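Local coordinates for protein (S)-ureidoglycine--glyoxylate transaminase (Bacillus subtilis, PDB 3ISL) that catalyses the pyridoxal-phosphate-dependent transfer of an amino group from (S)-ureidoglycine to glyoxylate, giving oxalurate and glycine in purine catabolism, at residues Gly95-Leu100 against His144-Thr149. Numbering follows the deposited sequence.
Sequences GRFGYL and HGETST. With PLP (pyridoxal-5'-phosphate), chain C.
Glu146 sets CG beside its own backbone N (chi1 -84°) and Phe97 does likewise (chi1 -60°). The two side chains cross obliquely, the planes of carboxylate and ring 26° apart. The site is the cofactor pocket of a class-V aminotransferase. Here the start of helix 96-107 meets the segment 144-149, which follows strand 139-143 of the seven-stranded sheet. The carboxylate of Glu146 accepts the amides of Phe97 and Gly98 near the start of the helix. Phe97 N gives a nearly straight hydrogen bond to the syn lone pair of Glu146 OE1 (3.0 Å). Gly98 N reaches Glu146 OE2 nearly along its C-O axis (2.9 Å). Ser148 OG adds a third bond, donating to Glu146 OE1 from above the carboxylate plane (2.7 Å). A water also donates to OE2. The helix amides would probably stabilise a negative charge on this buried acid. An alanine in place of Glu146 would probably leave the amides of Phe97 and Gly98 without these acceptors and Ser148 OG without its acceptor on the acid. Gly95 passes close by, its CA 3.3 Å from Glu146 CD. Ser148 CB lies over the centre of the Arg96 guanidinium, 3.6 Å above its plane. The Phe97 ring has Arg96 CD over one face, toward the rim. Over its opposite face lies the pyridine ring of the cofactor, PLP C3 above its centre. Lys198, the cofactor lysine, is not attached in this structure; its side chain lies near that of Thr147. Thr147 OG1 shares a hydrogen bond of 3.2 Å with PLP O3 and also touches Phe97 CE2 at 3.3 Å.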
loop_
_atom_site.group_PDB
_atom_site.type_symbol
_atom_site.label_atom_id
_atom_site.label_comp_id
_atom_site.label_asym_id
_atom_site.label_seq_id
_atom_site.Cartn_x
_atom_site.Cartn_y
_atom_site.Cartn_z
ATOM N N GLY A 95 -21.695 -13.486 3.818
ATOM C CA GLY A 95 -21.794 -12.033 3.875
ATOM C C GLY A 95 -21.055 -11.356 2.751
ATOM O O GLY A 95 -20.653 -12.010 1.800
ATOM N N ARG A 96 -20.889 -10.037 2.861
ATOM C CA ARG A 96 -20.388 -9.247 1.748
ATOM C C ARG A 96 -18.986 -9.627 1.321
ATOM O O ARG A 96 -18.688 -9.617 0.145
ATOM C CB ARG A 96 -20.456 -7.732 2.046
ATOM C CG ARG A 96 -19.437 -6.887 1.213
ATOM C CD ARG A 96 -18.938 -5.619 2.000
ATOM N NE ARG A 96 -20.053 -4.866 2.680
ATOM C CZ ARG A 96 -20.021 -4.312 3.914
ATOM N NH1 ARG A 96 -18.935 -4.372 4.703
ATOM N NH2 ARG A 96 -21.110 -3.711 4.377
ATOM N N PHE A 97 -18.107 -9.936 2.260
ATOM C CA PHE A 97 -16.710 -10.215 1.886
ATOM C C PHE A 97 -16.530 -11.596 1.201
ATOM O O PHE A 97 -15.581 -11.792 0.440
ATOM C CB PHE A 97 -15.749 -9.884 3.074
ATOM C CG PHE A 97 -15.833 -8.414 3.506
ATOM C CD1 PHE A 97 -15.077 -7.433 2.841
ATOM C CD2 PHE A 97 -16.752 -7.995 4.501
ATOM C CE1 PHE A 97 -15.184 -6.070 3.163
ATOM C CE2 PHE A 97 -16.863 -6.617 4.847
ATOM C CZ PHE A 97 -16.069 -5.660 4.160
ATOM N N GLY A 98 -17.449 -12.535 1.424
ATOM C CA GLY A 98 -17.509 -13.767 0.588
ATOM C C GLY A 98 -17.578 -13.475 -0.927
ATOM O O GLY A 98 -16.933 -14.143 -1.718
ATOM N N TYR A 99 -18.362 -12.482 -1.324
ATOM C CA TYR A 99 -18.440 -12.035 -2.729
ATOM C C TYR A 99 -17.181 -11.360 -3.262
ATOM O O TYR A 99 -16.903 -11.440 -4.461
ATOM C CB TYR A 99 -19.627 -11.103 -2.910
ATOM C CG TYR A 99 -20.920 -11.854 -2.644
ATOM C CD1 TYR A 99 -21.305 -12.911 -3.461
ATOM C CD2 TYR A 99 -21.754 -11.493 -1.592
ATOM C CE1 TYR A 99 -22.481 -13.616 -3.225
ATOM C CE2 TYR A 99 -22.938 -12.192 -1.357
ATOM C CZ TYR A 99 -23.290 -13.261 -2.169
ATOM O OH TYR A 99 -24.460 -13.967 -1.928
ATOM N N LEU A 100 -16.407 -10.708 -2.399
ATOM C CA LEU A 100 -15.128 -10.250 -2.877
ATOM C C LEU A 100 -14.201 -11.429 -3.210
ATOM O O LEU A 100 -13.470 -11.395 -4.183
ATOM C CB LEU A 100 -14.461 -9.389 -1.792
ATOM C CG LEU A 100 -13.083 -8.780 -1.938
ATOM C CD1 LEU A 100 -13.023 -7.772 -3.092
ATOM C CD2 LEU A 100 -12.707 -8.112 -0.511
ATOM N N HIS A 144 -13.321 -15.575 7.721
ATOM C CA HIS A 144 -13.476 -15.955 9.163
ATOM C C HIS A 144 -14.603 -15.200 9.847
ATOM O O HIS A 144 -15.529 -15.820 10.463
ATOM C CB HIS A 144 -12.124 -15.736 9.940
ATOM C CG HIS A 144 -12.103 -16.324 11.330
ATOM N ND1 HIS A 144 -11.197 -15.909 12.284
ATOM C CD2 HIS A 144 -12.920 -17.231 11.944
ATOM C CE1 HIS A 144 -11.427 -16.560 13.420
ATOM N NE2 HIS A 144 -12.434 -17.408 13.230
ATOM N N GLY A 145 -14.529 -13.875 9.790
ATOM C CA GLY A 145 -15.537 -13.022 10.440
ATOM C C GLY A 145 -16.067 -12.019 9.394
ATOM O O GLY A 145 -15.281 -11.246 8.809
ATOM N N GLU A 146 -17.380 -12.033 9.132
ATOM C CA GLU A 146 -17.990 -11.041 8.183
ATOM C C GLU A 146 -18.486 -9.881 8.984
ATOM O O GLU A 146 -19.484 -10.054 9.739
ATOM C CB GLU A 146 -19.294 -11.585 7.537
ATOM C CG GLU A 146 -19.141 -12.446 6.331
ATOM C CD GLU A 146 -18.740 -11.668 5.106
ATOM O OE1 GLU A 146 -18.873 -10.433 5.089
ATOM O OE2 GLU A 146 -18.322 -12.300 4.129
ATOM N N THR A 147 -17.866 -8.704 8.807
ATOM C CA THR A 147 -18.275 -7.546 9.521
ATOM C C THR A 147 -19.561 -7.063 8.942
ATOM O O THR A 147 -20.295 -6.374 9.644
ATOM C CB THR A 147 -17.261 -6.360 9.458
ATOM O OG1 THR A 147 -16.944 -6.095 8.092
ATOM C CG2 THR A 147 -15.999 -6.714 10.182
ATOM N N SER A 148 -19.828 -7.393 7.675
ATOM C CA SER A 148 -21.040 -6.942 7.011
ATOM C C SER A 148 -22.274 -7.496 7.732
ATOM O O SER A 148 -23.301 -6.876 7.764
ATOM C CB SER A 148 -21.041 -7.368 5.511
ATOM O OG SER A 148 -21.031 -8.807 5.389
ATOM N N THR A 149 -22.165 -8.687 8.284
ATOM C CA THR A 149 -23.305 -9.348 8.926
ATOM C C THR A 149 -23.090 -9.538 10.437
ATOM O O THR A 149 -24.008 -9.813 11.159
ATOM C CB THR A 149 -23.684 -10.682 8.251
ATOM O OG1 THR A 149 -22.734 -11.712 8.542
ATOM C CG2 THR A 149 -23.874 -10.522 6.691
HETATM N N1 PLP C . -12.141 -8.547 4.385
HETATM C C2 PLP C . -12.976 -8.386 5.587
HETATM C C2A PLP C . -13.576 -9.442 6.302
HETATM C C3 PLP C . -13.260 -7.124 6.125
HETATM O O3 PLP C . -14.031 -6.975 7.249
HETATM C C4 PLP C . -12.757 -5.964 5.581
HETATM C C4A PLP C . -13.097 -4.576 6.251
HETATM C C5 PLP C . -11.952 -6.067 4.453
HETATM C C6 PLP C . -11.642 -7.319 3.831
HETATM C C5A PLP C . -11.477 -4.780 3.865
HETATM O O4P PLP C . -10.134 -4.786 3.737
HETATM P P PLP C . -9.591 -3.404 3.193
HETATM O O1P PLP C . -10.671 -2.328 3.163
HETATM O O2P PLP C . -8.958 -3.893 1.736
HETATM O O3P PLP C . -8.275 -2.941 4.128
HETATM O O HOH W 1 -18.815 -14.791 3.825
#